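Side-chain contacts in sugar-binding transcriptional regulator, LacI family (PDB 3CS3), which probably represses transcription by binding DNA, with a C-terminal region resembling periplasmic sugar-binding proteins that is likely to sense a small-molecule effector: residues K168-Q173 / E177-F182; G191-V196 / I207-F212; Q108-F113 / K119-L124. One frame throughout, in Å; residues are numbered along the deposited sequence.

Contact 1: residues K168-Q173 / E177-F182; sequences KKILSQ and EPVDVF
Ile170, at the C-terminal end of helix 160-170, drops its side chain onto Val179 and Val181, which sit two apart on the next strand and so present their side chains to the same helix. From its CB the side chain divides. CG2 stands anti to the backbone N and carries the closest approach, 3.7 Å from CG1 of Val179. The other branch, CG1, lies beside the backbone N (chi1 -70°) and runs on in an extended shape to CD1, which comes to Val181 farther up the strand, with Ile170 CD1 and Val181 CG2 4.5 Å apart. One isoleucine thus bridges two valines, a branch to each. The first of these pairs meets at a slant, so a methyl group rests on a methyl group and the two chains do not run alongside each other.

Leu171 has already left helical geometry. Its CB does not aim at the strand, but the end of the side chain swings closer, and Leu171 CD2 lies 4.4 Å from Val179 CG2, a loose touch. Val179 therefore splits its two methyls between consecutive residues: CG1 takes Ile170 and CG2 takes Leu171. Where the helix gives out, Ser172 turns back, and its OG donates to the carbonyl O of Lys168 at 2.8 Å, almost straight along the C=O (163°).

Leu122 of the adjacent strand also touches both Ile170 and Val179, while Leu171 reaches across to Tyr195 and Val196 of helix 186-196. On the other side of the strand, Asp180 is hydrogen-bonded to Ser118. The contacts between helix end and strand are all methyl to methyl, over a modest 126 Å², an association that rests on shape and on keeping water out, with little directional demand.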
ATOM      1  N   LYS A 168       7.680  16.117  16.180  1.00 62.31           N
ATOM      2  CA  LYS A 168       7.162  16.766  17.385  1.00 70.38           C
ATOM      3  C   LYS A 168       8.241  16.849  18.464  1.00 67.59           C
ATOM      4  O   LYS A 168       8.344  17.853  19.167  1.00 67.91           O
ATOM      5  CB  LYS A 168       5.923  16.028  17.914  1.00 73.55           C
ATOM      6  CG  LYS A 168       5.105  16.827  18.935  1.00 78.97           C
ATOM      7  CD  LYS A 168       3.797  16.137  19.316  1.00 78.72           C
ATOM      8  CE  LYS A 168       3.986  15.168  20.478  1.00 86.07           C
ATOM      9  NZ  LYS A 168       2.686  14.756  21.077  1.00 82.68           N
ATOM     10  N   LYS A 169       9.045  15.792  18.572  1.00 68.08           N
ATOM     11  CA  LYS A 169      10.158  15.739  19.518  1.00 68.71           C
ATOM     12  C   LYS A 169      11.295  16.677  19.103  1.00 70.97           C
ATOM     13  O   LYS A 169      11.865  17.364  19.948  1.00 76.77           O
ATOM     14  CB  LYS A 169      10.658  14.295  19.671  1.00 68.63           C
ATOM     15  CG  LYS A 169      11.719  14.089  20.755  1.00 77.20           C
ATOM     16  CD  LYS A 169      11.713  12.666  21.331  1.00 84.14           C
ATOM     17  CE  LYS A 169      12.482  11.663  20.466  1.00 88.06           C
ATOM     18  NZ  LYS A 169      11.634  11.014  19.421  1.00 82.42           N
ATOM     19  N   ILE A 170      11.598  16.708  17.804  1.00 72.14           N
ATOM     20  CA  ILE A 170      12.653  17.558  17.238  1.00 70.22           C
ATOM     21  C   ILE A 170      12.353  19.042  17.427  1.00 75.72           C
ATOM     22  O   ILE A 170      13.197  19.793  17.924  1.00 81.62           O
ATOM     23  CB  ILE A 170      12.872  17.268  15.726  1.00 66.42           C
ATOM     24  CG1 ILE A 170      13.508  15.894  15.528  1.00 67.75           C
ATOM     25  CG2 ILE A 170      13.763  18.322  15.082  1.00 70.16           C
ATOM     26  CD1 ILE A 170      13.405  15.362  14.108  1.00 75.13           C
ATOM     27  N   LEU A 171      11.139  19.449  17.057  1.00 77.00           N
ATOM     28  CA  LEU A 171      10.776  20.865  17.014  1.00 80.20           C
ATOM     29  C   LEU A 171      10.286  21.427  18.354  1.00 85.45           C
ATOM     30  O   LEU A 171       9.814  22.565  18.421  1.00 87.51           O
ATOM     31  CB  LEU A 171       9.755  21.126  15.898  1.00 77.64           C
ATOM     32  CG  LEU A 171      10.194  20.816  14.461  1.00 76.05           C
ATOM     33  CD1 LEU A 171       8.999  20.836  13.517  1.00 74.76           C
ATOM     34  CD2 LEU A 171      11.288  21.766  13.978  1.00 72.42           C
ATOM     35  N   SER A 172      10.403  20.625  19.412  1.00 89.74           N
ATOM     36  CA  SER A 172      10.208  21.101  20.779  1.00 93.50           C
ATOM     37  C   SER A 172      11.520  21.679  21.309  1.00 99.62           C
ATOM     38  O   SER A 172      11.566  22.835  21.736  1.00101.59           O
ATOM     39  CB  SER A 172       9.719  19.971  21.688  1.00 91.40           C
ATOM     40  OG  SER A 172       8.388  19.603  21.375  1.00 83.78           O
ATOM     41  N   GLN A 173      12.579  20.867  21.264  1.00105.47           N
ATOM     42  CA  GLN A 173      13.921  21.277  21.683  1.00111.11           C
ATOM     43  C   GLN A 173      14.540  22.268  20.695  1.00112.59           C
ATOM     44  O   GLN A 173      14.344  22.132  19.483  1.00111.58           O
ATOM     45  CB  GLN A 173      14.838  20.056  21.837  1.00112.81           C
ATOM     46  CG  GLN A 173      14.656  19.292  23.141  1.00118.06           C
ATOM     47  CD  GLN A 173      13.543  18.263  23.070  1.00123.12           C
ATOM     48  OE1 GLN A 173      13.657  17.258  22.369  1.00125.63           O
ATOM     49  NE2 GLN A 173      12.463  18.506  23.806  1.00125.23           N
ATOM     50  N   GLU A 177      20.045  26.459  13.101  1.00 96.47           N
ATOM     51  CA  GLU A 177      19.288  27.435  12.297  1.00 95.81           C
ATOM     52  C   GLU A 177      18.404  26.786  11.210  1.00 91.49           C
ATOM     53  O   GLU A 177      17.182  26.965  11.248  1.00 96.25           O
ATOM     54  CB  GLU A 177      20.186  28.574  11.761  1.00100.14           C
ATOM     55  CG  GLU A 177      21.369  28.978  12.667  1.00105.16           C
ATOM     56  CD  GLU A 177      20.955  29.401  14.077  1.00108.29           C
ATOM     57  OE1 GLU A 177      20.021  30.223  14.214  1.00111.07           O
ATOM     58  OE2 GLU A 177      21.571  28.907  15.047  1.00 99.19           O
ATOM     59  N   PRO A 178      18.995  26.040  10.246  1.00 81.84           N
ATOM     60  CA  PRO A 178      18.126  25.034   9.631  1.00 71.03           C
ATOM     61  C   PRO A 178      18.224  23.677  10.346  1.00 63.12           C
ATOM     62  O   PRO A 178      19.312  23.271  10.771  1.00 58.94           O
ATOM     63  CB  PRO A 178      18.659  24.934   8.193  1.00 69.62           C
ATOM     64  CG  PRO A 178      19.991  25.687   8.179  1.00 76.71           C
ATOM     65  CD  PRO A 178      20.319  26.066   9.596  1.00 82.19           C
ATOM     66  N   VAL A 179      17.090  22.997  10.499  1.00 55.97           N
ATOM     67  CA  VAL A 179      17.066  21.641  11.047  1.00 50.21           C
ATOM     68  C   VAL A 179      17.295  20.640   9.910  1.00 50.58           C
ATOM     69  O   VAL A 179      16.472  20.523   9.006  1.00 51.75           O
ATOM     70  CB  VAL A 179      15.731  21.322  11.768  1.00 51.51           C
ATOM     71  CG1 VAL A 179      15.740  19.899  12.317  1.00 49.51           C
ATOM     72  CG2 VAL A 179      15.468  22.315  12.885  1.00 48.31           C
ATOM     73  N   ASP A 180      18.416  19.928   9.959  1.00 47.71           N
ATOM     74  CA  ASP A 180      18.762  18.982   8.903  1.00 41.73           C
ATOM     75  C   ASP A 180      18.444  17.555   9.312  1.00 42.29           C
ATOM     76  O   ASP A 180      18.939  17.070  10.330  1.00 39.11           O
ATOM     77  CB  ASP A 180      20.223  19.148   8.488  1.00 43.28           C
ATOM     78  CG  ASP A 180      20.472  20.468   7.776  1.00 55.30           C
ATOM     79  OD1 ASP A 180      19.492  21.192   7.500  1.00 59.46           O
ATOM     80  OD2 ASP A 180      21.643  20.783   7.482  1.00 58.50           O
ATOM     81  N   VAL A 181      17.589  16.903   8.521  1.00 40.66           N
ATOM     82  CA  VAL A 181      17.097  15.560   8.825  1.00 36.37           C
ATOM     83  C   VAL A 181      17.392  14.571   7.698  1.00 37.04           C
ATOM     84  O   VAL A 181      17.087  14.831   6.530  1.00 36.79           O
ATOM     85  CB  VAL A 181      15.563  15.546   9.113  1.00 38.92           C
ATOM     86  CG1 VAL A 181      15.100  14.146   9.534  1.00 27.67           C
ATOM     87  CG2 VAL A 181      15.186  16.568  10.191  1.00 33.56           C
ATOM     88  N   PHE A 182      17.999  13.444   8.055  1.00 34.44           N
ATOM     89  CA  PHE A 182      18.076  12.304   7.157  1.00 34.31           C
ATOM     90  C   PHE A 182      17.097  11.264   7.683  1.00 36.21           C
ATOM     91  O   PHE A 182      17.349  10.616   8.700  1.00 38.00           O
ATOM     92  CB  PHE A 182      19.510  11.770   7.062  1.00 34.13           C
ATOM     93  CG  PHE A 182      19.670  10.545   6.189  1.00 41.62           C
ATOM     94  CD1 PHE A 182      18.829  10.305   5.097  1.00 40.88           C
ATOM     95  CD2 PHE A 182      20.708   9.650   6.436  1.00 37.69           C
ATOM     96  CE1 PHE A 182      18.988   9.170   4.306  1.00 35.35           C
ATOM     97  CE2 PHE A 182      20.881   8.516   5.639  1.00 38.73           C
ATOM     98  CZ  PHE A 182      20.020   8.276   4.573  1.00 38.63           C
TER

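Contact 2: residues G191-V196 / I207-F212; sequences GVYKYV and IRIIGF
Helix 191-196 runs nearly antiparallel to strand 207-210, at 162° and 10.8 Å between the axes, which sets Val192 across from Ile209 and Val196 across from Ile207. Val192 meets both isoleucines. Its CG1 lies 3.8 Å from CD1 of Ile207, the two side chains slanting past each other, whereas Ile209 comes at it tip to tip, its CD1 4.0 Å from Val192 CB and about equally near both methyls. Ile209 gets there because CG1 is anti to the backbone N (chi1 -167°), which sends CD1 out toward the helix. This is the helix-to-second-strand packing of a beta-alpha-beta unit, strand 179-183, helix 186-196 and strand 207-210, within the periplasmic binding protein-like region. One turn beyond Val192, both methyls of Val196 rest on a single atom, CG2 of Ile207, the nearer being Val196 CG2 at 4.0 Å. Tyr193 flanks the row: its ring swings in until CE1 comes 4.0 Å from Ile209 CG2, meeting it obliquely. Its OH is occupied elsewhere, hydrogen-bonded to the carbonyl O of Pro223. Ala167 of helix 160-170 packs against Val192, and Val181 of the neighbouring strand against Ile207 and Ile209.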
ATOM      1  N   GLY A 191       5.695  11.669   7.374  1.00 47.19           N
ATOM      2  CA  GLY A 191       5.304  11.966   8.756  1.00 49.67           C
ATOM      3  C   GLY A 191       5.844  13.292   9.268  1.00 50.61           C
ATOM      4  O   GLY A 191       5.149  14.005   9.987  1.00 54.01           O
ATOM      5  N   VAL A 192       7.078  13.620   8.886  1.00 51.21           N
ATOM      6  CA  VAL A 192       7.682  14.910   9.225  1.00 54.98           C
ATOM      7  C   VAL A 192       6.946  16.052   8.515  1.00 54.38           C
ATOM      8  O   VAL A 192       6.627  17.057   9.150  1.00 53.66           O
ATOM      9  CB  VAL A 192       9.223  14.938   8.952  1.00 54.84           C
ATOM     10  CG1 VAL A 192       9.816  16.323   9.200  1.00 48.13           C
ATOM     11  CG2 VAL A 192       9.936  13.908   9.819  1.00 49.20           C
ATOM     12  N   TYR A 193       6.661  15.876   7.218  1.00 51.75           N
ATOM     13  CA  TYR A 193       5.831  16.818   6.444  1.00 49.21           C
ATOM     14  C   TYR A 193       4.491  17.109   7.125  1.00 52.97           C
ATOM     15  O   TYR A 193       4.081  18.267   7.215  1.00 57.57           O
ATOM     16  CB  TYR A 193       5.548  16.281   5.043  1.00 42.98           C
ATOM     17  CG  TYR A 193       6.576  16.601   3.991  1.00 45.20           C
ATOM     18  CD1 TYR A 193       7.818  15.968   3.979  1.00 44.16           C
ATOM     19  CD2 TYR A 193       6.294  17.511   2.981  1.00 36.81           C
ATOM     20  CE1 TYR A 193       8.761  16.251   2.999  1.00 34.48           C
ATOM     21  CE2 TYR A 193       7.228  17.802   1.994  1.00 45.55           C
ATOM     22  CZ  TYR A 193       8.459  17.167   2.011  1.00 39.32           C
ATOM     23  OH  TYR A 193       9.387  17.446   1.038  1.00 46.11           O
ATOM     24  N   LYS A 194       3.828  16.052   7.597  1.00 52.67           N
ATOM     25  CA  LYS A 194       2.542  16.160   8.295  1.00 61.81           C
ATOM     26  C   LYS A 194       2.573  17.125   9.479  1.00 65.32           C
ATOM     27  O   LYS A 194       1.733  18.022   9.563  1.00 69.13           O
ATOM     28  CB  LYS A 194       2.046  14.785   8.757  1.00 57.93           C
ATOM     29  CG  LYS A 194       0.860  14.235   7.980  1.00 62.48           C
ATOM     30  CD  LYS A 194       1.258  13.532   6.685  1.00 57.24           C
ATOM     31  CE  LYS A 194       0.015  13.014   5.961  1.00 59.81           C
ATOM     32  NZ  LYS A 194       0.293  11.858   5.066  1.00 57.38           N
ATOM     33  N   TYR A 195       3.546  16.946  10.371  1.00 66.41           N
ATOM     34  CA  TYR A 195       3.672  17.794  11.557  1.00 67.20           C
ATOM     35  C   TYR A 195       4.088  19.228  11.234  1.00 66.70           C
ATOM     36  O   TYR A 195       3.611  20.167  11.871  1.00 72.05           O
ATOM     37  CB  TYR A 195       4.633  17.178  12.585  1.00 69.71           C
ATOM     38  CG  TYR A 195       4.685  17.951  13.886  1.00 69.54           C
ATOM     39  CD1 TYR A 195       5.712  18.862  14.140  1.00 71.18           C
ATOM     40  CD2 TYR A 195       3.695  17.792  14.852  1.00 68.70           C
ATOM     41  CE1 TYR A 195       5.753  19.584  15.323  1.00 78.92           C
ATOM     42  CE2 TYR A 195       3.728  18.510  16.037  1.00 73.69           C
ATOM     43  CZ  TYR A 195       4.759  19.402  16.267  1.00 74.37           C
ATOM     44  OH  TYR A 195       4.799  20.114  17.442  1.00 81.26           O
ATOM     45  N   VAL A 196       4.969  19.390  10.248  1.00 63.45           N
ATOM     46  CA  VAL A 196       5.457  20.715   9.840  1.00 65.90           C
ATOM     47  C   VAL A 196       4.340  21.549   9.186  1.00 71.01           C
ATOM     48  O   VAL A 196       4.329  22.781   9.288  1.00 75.10           O
ATOM     49  CB  VAL A 196       6.740  20.598   8.963  1.00 60.12           C
ATOM     50  CG1 VAL A 196       7.118  21.920   8.307  1.00 60.22           C
ATOM     51  CG2 VAL A 196       7.902  20.102   9.810  1.00 53.64           C
ATOM     52  N   ILE A 207      13.439  23.614   7.791  1.00 63.28           N
ATOM     53  CA  ILE A 207      13.745  22.212   8.033  1.00 61.60           C
ATOM     54  C   ILE A 207      14.057  21.527   6.703  1.00 57.17           C
ATOM     55  O   ILE A 207      13.221  21.484   5.800  1.00 63.38           O
ATOM     56  CB  ILE A 207      12.621  21.487   8.856  1.00 62.10           C
ATOM     57  CG1 ILE A 207      12.819  19.967   8.849  1.00 58.73           C
ATOM     58  CG2 ILE A 207      11.218  21.877   8.366  1.00 68.36           C
ATOM     59  CD1 ILE A 207      12.155  19.252  10.013  1.00 62.65           C
ATOM     60  N   ARG A 208      15.283  21.027   6.583  1.00 52.37           N
ATOM     61  CA  ARG A 208      15.752  20.398   5.353  1.00 49.01           C
ATOM     62  C   ARG A 208      15.809  18.881   5.520  1.00 46.20           C
ATOM     63  O   ARG A 208      16.369  18.382   6.497  1.00 41.26           O
ATOM     64  CB  ARG A 208      17.121  20.949   4.958  1.00 49.16           C
ATOM     65  CG  ARG A 208      17.179  22.462   4.831  1.00 54.51           C
ATOM     66  CD  ARG A 208      18.529  22.923   4.287  1.00 61.99           C
ATOM     67  NE  ARG A 208      19.610  22.799   5.266  1.00 66.21           N
ATOM     68  CZ  ARG A 208      20.864  23.194   5.061  1.00 64.59           C
ATOM     69  NH1 ARG A 208      21.215  23.745   3.908  1.00 69.40           N
ATOM     70  NH2 ARG A 208      21.774  23.038   6.012  1.00 58.99           N
ATOM     71  N   ILE A 209      15.229  18.154   4.565  1.00 44.00           N
ATOM     72  CA  ILE A 209      15.067  16.705   4.698  1.00 39.23           C
ATOM     73  C   ILE A 209      15.501  15.908   3.460  1.00 39.02           C
ATOM     74  O   ILE A 209      15.322  16.351   2.328  1.00 43.08           O
ATOM     75  CB  ILE A 209      13.615  16.340   5.170  1.00 44.27           C
ATOM     76  CG1 ILE A 209      13.512  14.877   5.621  1.00 35.82           C
ATOM     77  CG2 ILE A 209      12.578  16.679   4.106  1.00 44.28           C
ATOM     78  CD1 ILE A 209      12.440  14.634   6.673  1.00 42.74           C
ATOM     79  N   ILE A 210      16.135  14.759   3.694  1.00 43.72           N
ATOM     80  CA  ILE A 210      16.375  13.755   2.650  1.00 36.37           C
ATOM     81  C   ILE A 210      15.837  12.409   3.138  1.00 37.22           C
ATOM     82  O   ILE A 210      16.099  12.007   4.274  1.00 40.51           O
ATOM     83  CB  ILE A 210      17.871  13.626   2.255  1.00 34.03           C
ATOM     84  CG1 ILE A 210      18.431  14.973   1.794  1.00 36.51           C
ATOM     85  CG2 ILE A 210      18.055  12.584   1.136  1.00 30.98           C
ATOM     86  CD1 ILE A 210      19.878  14.935   1.343  1.00 37.14           C
ATOM     87  N   GLY A 211      15.063  11.737   2.286  1.00 37.25           N
ATOM     88  CA  GLY A 211      14.512  10.421   2.599  1.00 30.70           C
ATOM     89  C   GLY A 211      15.229   9.288   1.878  1.00 37.03           C
ATOM     90  O   GLY A 211      16.385   9.423   1.477  1.00 34.98           O
ATOM     91  N   PHE A 212      14.522   8.175   1.709  1.00 35.87           N
ATOM     92  CA  PHE A 212      15.061   6.943   1.137  1.00 37.15           C
ATOM     93  C   PHE A 212      13.831   6.161   0.699  1.00 40.34           C
ATOM     94  O   PHE A 212      12.840   6.142   1.434  1.00 38.23           O
ATOM     95  CB  PHE A 212      15.808   6.166   2.230  1.00 36.93           C
ATOM     96  CG  PHE A 212      16.887   5.225   1.730  1.00 29.64           C
ATOM     97  CD1 PHE A 212      18.226   5.458   2.050  1.00 27.32           C
ATOM     98  CD2 PHE A 212      16.571   4.084   0.988  1.00 35.26           C
ATOM     99  CE1 PHE A 212      19.242   4.582   1.614  1.00 29.61           C
ATOM    100  CE2 PHE A 212      17.578   3.205   0.540  1.00 23.20           C
ATOM    101  CZ  PHE A 212      18.913   3.455   0.860  1.00 35.32           C
TER

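Contact 3: residues Q108-F113 / K119-L124; sequences QAIEQF and KKVLLL
Phe113 and Val121 meet with their side chains at about a right angle, the valine set over one face of the phenyl ring. Val121 CG1 stands 4.3 Å above the ring plane, over its centre. The second methyl, CG2, lies on the same side of the plane but beyond the rim, near the root of the side chain, 3.8 Å from Phe113 CB and almost as near to CG and CD1. Both arms of the valine therefore rest on the aromatic residue, one on the middle of the ring and one close to where it joins the chain. The ring is brought there by a first torsion that puts CG beside the backbone N (chi1 -64°), while the strand backbone points Val121 toward the helix.

Ile110, three residues earlier on the helix, works differently. Its CB does not aim at the strand, but the side chain bends round so that CD1 makes the contact. That methyl lies 3.9 Å from CD2 of Leu123, the two side chains again crossing at roughly a right angle, and 4.2 Å from CG1 of Val121. Ile110 CD1 thus serves two residues of the strand, and Val121 CG1 touches both Ile110 CD1 and the Phe113 ring. Ile110 also contributes its CA, which sits at the edge of that ring, in its plane.

The axis of helix segment 108-113 passes 10.8 Å from that of strand 121-124 and runs nearly antiparallel to it, at 157°. Ser118, in the connection between the two, hydrogen-bonds the carbonyl O of Phe113. Leu144 of helix 131-146 touches both Ile110 and Val121, and Leu137 of that helix packs on Leu123. From strand 179-183, adjacent in the sheet, Phe182 packs against Ile110 and Phe113, so helix 102-115 packs along strands 121-125 and 179-183, with helix 131-146 beside it.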
ATOM      1  N   GLN A 108      25.427   8.410  -0.304  1.00 39.05           N
ATOM      2  CA  GLN A 108      24.936   9.405  -1.252  1.00 44.33           C
ATOM      3  C   GLN A 108      24.050  10.472  -0.605  1.00 44.03           C
ATOM      4  O   GLN A 108      24.073  11.629  -1.017  1.00 49.55           O
ATOM      5  CB  GLN A 108      24.221   8.725  -2.417  1.00 42.69           C
ATOM      6  CG  GLN A 108      25.177   8.137  -3.457  1.00 49.45           C
ATOM      7  CD  GLN A 108      24.480   7.236  -4.464  1.00 51.78           C
ATOM      8  OE1 GLN A 108      24.437   7.537  -5.660  1.00 67.04           O
ATOM      9  NE2 GLN A 108      23.924   6.129  -3.984  1.00 48.19           N
ATOM     10  N   ALA A 109      23.288  10.087   0.418  1.00 42.07           N
ATOM     11  CA  ALA A 109      22.437  11.038   1.131  1.00 40.90           C
ATOM     12  C   ALA A 109      23.242  11.914   2.068  1.00 40.73           C
ATOM     13  O   ALA A 109      23.052  13.127   2.111  1.00 46.22           O
ATOM     14  CB  ALA A 109      21.364  10.320   1.902  1.00 36.23           C
ATOM     15  N   ILE A 110      24.149  11.292   2.810  1.00 42.17           N
ATOM     16  CA  ILE A 110      24.916  11.988   3.829  1.00 43.76           C
ATOM     17  C   ILE A 110      26.002  12.902   3.219  1.00 46.84           C
ATOM     18  O   ILE A 110      26.444  13.862   3.856  1.00 49.30           O
ATOM     19  CB  ILE A 110      25.468  10.984   4.880  1.00 42.67           C
ATOM     20  CG1 ILE A 110      25.356  11.558   6.291  1.00 44.77           C
ATOM     21  CG2 ILE A 110      26.863  10.514   4.539  1.00 45.84           C
ATOM     22  CD1 ILE A 110      23.961  11.429   6.888  1.00 30.10           C
ATOM     23  N   GLU A 111      26.378  12.609   1.973  1.00 38.37           N
ATOM     24  CA  GLU A 111      27.285  13.423   1.169  1.00 46.09           C
ATOM     25  C   GLU A 111      26.678  14.784   0.879  1.00 48.72           C
ATOM     26  O   GLU A 111      27.397  15.772   0.754  1.00 53.41           O
ATOM     27  CB  GLU A 111      27.544  12.721  -0.159  1.00 46.36           C
ATOM     28  CG  GLU A 111      28.813  13.097  -0.876  1.00 60.91           C
ATOM     29  CD  GLU A 111      29.076  12.192  -2.069  1.00 67.08           C
ATOM     30  OE1 GLU A 111      28.302  12.260  -3.053  1.00 79.25           O
ATOM     31  OE2 GLU A 111      30.054  11.411  -2.024  1.00 78.98           O
ATOM     32  N   GLN A 112      25.352  14.824   0.763  1.00 44.93           N
ATOM     33  CA  GLN A 112      24.635  16.050   0.462  1.00 34.98           C
ATOM     34  C   GLN A 112      24.619  16.991   1.656  1.00 38.40           C
ATOM     35  O   GLN A 112      24.645  18.216   1.482  1.00 36.76           O
ATOM     36  CB  GLN A 112      23.202  15.742   0.023  1.00 36.41           C
ATOM     37  CG  GLN A 112      23.092  14.811  -1.169  1.00 44.70           C
ATOM     38  CD  GLN A 112      23.590  15.447  -2.444  1.00 44.00           C
ATOM     39  OE1 GLN A 112      23.261  16.591  -2.746  1.00 38.85           O
ATOM     40  NE2 GLN A 112      24.388  14.706  -3.204  1.00 47.46           N
ATOM     41  N   PHE A 113      24.558  16.421   2.861  1.00 35.07           N
ATOM     42  CA  PHE A 113      24.631  17.217   4.089  1.00 39.06           C
ATOM     43  C   PHE A 113      26.029  17.801   4.277  1.00 40.68           C
ATOM     44  O   PHE A 113      26.164  18.954   4.675  1.00 47.72           O
ATOM     45  CB  PHE A 113      24.224  16.403   5.316  1.00 36.66           C
ATOM     46  CG  PHE A 113      22.787  15.954   5.302  1.00 39.34           C
ATOM     47  CD1 PHE A 113      21.782  16.771   5.812  1.00 33.69           C
ATOM     48  CD2 PHE A 113      22.441  14.699   4.793  1.00 38.21           C
ATOM     49  CE1 PHE A 113      20.450  16.348   5.807  1.00 39.40           C
ATOM     50  CE2 PHE A 113      21.125  14.269   4.774  1.00 29.69           C
ATOM     51  CZ  PHE A 113      20.121  15.097   5.283  1.00 41.36           C
ATOM     52  N   LYS A 119      25.526  21.832  10.053  1.00 52.32           N
ATOM     53  CA  LYS A 119      26.058  22.073  11.391  1.00 51.09           C
ATOM     54  C   LYS A 119      25.677  20.961  12.364  1.00 48.90           C
ATOM     55  O   LYS A 119      26.372  20.738  13.354  1.00 51.37           O
ATOM     56  CB  LYS A 119      25.588  23.437  11.919  1.00 50.46           C
ATOM     57  CG  LYS A 119      26.028  24.638  11.068  1.00 57.21           C
ATOM     58  CD  LYS A 119      27.548  24.794  11.054  1.00 71.70           C
ATOM     59  CE  LYS A 119      28.006  25.797  10.004  1.00 79.17           C
ATOM     60  NZ  LYS A 119      29.494  25.837   9.899  1.00 75.09           N
ATOM     61  N   LYS A 120      24.558  20.297  12.082  1.00 42.39           N
ATOM     62  CA  LYS A 120      24.113  19.104  12.799  1.00 36.76           C
ATOM     63  C   LYS A 120      23.157  18.334  11.889  1.00 41.17           C
ATOM     64  O   LYS A 120      22.361  18.934  11.161  1.00 34.16           O
ATOM     65  CB  LYS A 120      23.395  19.460  14.111  1.00 35.64           C
ATOM     66  CG  LYS A 120      23.408  18.321  15.131  1.00 35.81           C
ATOM     67  CD  LYS A 120      22.078  18.154  15.855  1.00 39.78           C
ATOM     68  CE  LYS A 120      21.995  19.001  17.113  1.00 61.28           C
ATOM     69  NZ  LYS A 120      20.878  18.554  17.994  1.00 61.05           N
ATOM     70  N   VAL A 121      23.241  17.009  11.922  1.00 38.41           N
ATOM     71  CA  VAL A 121      22.344  16.171  11.143  1.00 34.80           C
ATOM     72  C   VAL A 121      21.537  15.300  12.093  1.00 40.52           C
ATOM     73  O   VAL A 121      22.096  14.625  12.946  1.00 39.58           O
ATOM     74  CB  VAL A 121      23.108  15.312  10.106  1.00 34.78           C
ATOM     75  CG1 VAL A 121      22.169  14.329   9.399  1.00 34.76           C
ATOM     76  CG2 VAL A 121      23.773  16.204   9.073  1.00 27.82           C
ATOM     77  N   LEU A 122      20.216  15.339  11.956  1.00 42.89           N
ATOM     78  CA  LEU A 122      19.344  14.483  12.751  1.00 42.74           C
ATOM     79  C   LEU A 122      19.027  13.215  11.954  1.00 41.59           C
ATOM     80  O   LEU A 122      18.549  13.280  10.823  1.00 42.86           O
ATOM     81  CB  LEU A 122      18.085  15.243  13.206  1.00 43.47           C
ATOM     82  CG  LEU A 122      18.341  16.340  14.258  1.00 53.83           C
ATOM     83  CD1 LEU A 122      18.633  17.706  13.641  1.00 63.38           C
ATOM     84  CD2 LEU A 122      17.188  16.474  15.214  1.00 56.48           C
ATOM     85  N   LEU A 123      19.345  12.065  12.540  1.00 37.69           N
ATOM     86  CA  LEU A 123      19.220  10.787  11.852  1.00 35.98           C
ATOM     87  C   LEU A 123      17.983  10.056  12.339  1.00 34.52           C
ATOM     88  O   LEU A 123      18.001   9.415  13.389  1.00 35.83           O
ATOM     89  CB  LEU A 123      20.477   9.921  12.045  1.00 32.90           C
ATOM     90  CG  LEU A 123      21.845  10.459  11.588  1.00 39.73           C
ATOM     91  CD1 LEU A 123      22.975   9.603  12.157  1.00 34.66           C
ATOM     92  CD2 LEU A 123      21.960  10.549  10.062  1.00 27.19           C
ATOM     93  N   LEU A 124      16.901  10.176  11.575  1.00 37.40           N
ATOM     94  CA  LEU A 124      15.649   9.498  11.891  1.00 34.24           C
ATOM     95  C   LEU A 124      15.723   8.075  11.338  1.00 40.38           C
ATOM     96  O   LEU A 124      15.571   7.844  10.133  1.00 39.23           O
ATOM     97  CB  LEU A 124      14.462  10.286  11.319  1.00 36.90           C
ATOM     98  CG  LEU A 124      13.010   9.832  11.525  1.00 39.99           C
ATOM     99  CD1 LEU A 124      12.726   9.307  12.940  1.00 39.78           C
ATOM    100  CD2 LEU A 124      12.062  10.976  11.161  1.00 37.07           C
TER

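In the fold
Along the chain contact 3 comes first, then contact 1, then contact 2, each closing before the next opens. All three reach one parallel sheet, ordered 151-155, 121-125, 179-183, 207-210, and their centres lie about 10 Å apart (contacts 1 and 2) or 13 Å (each with contact 3). Helices 160-170 and 186-196 pack on one face, helix 102-115 on the other, where Ile210 reaches Phe113. A probable hydrogen bond, Leu122 N to Asp180 O at 2.7 Å, ties contacts 1 and 3; Asp180 OD2 salt-bridges Arg208 NH2 at 2.7 Å. The three contacts belong to the layered alpha/beta core of one lobe, consistent with the periplasmic binding protein-like fold of LacI regulators.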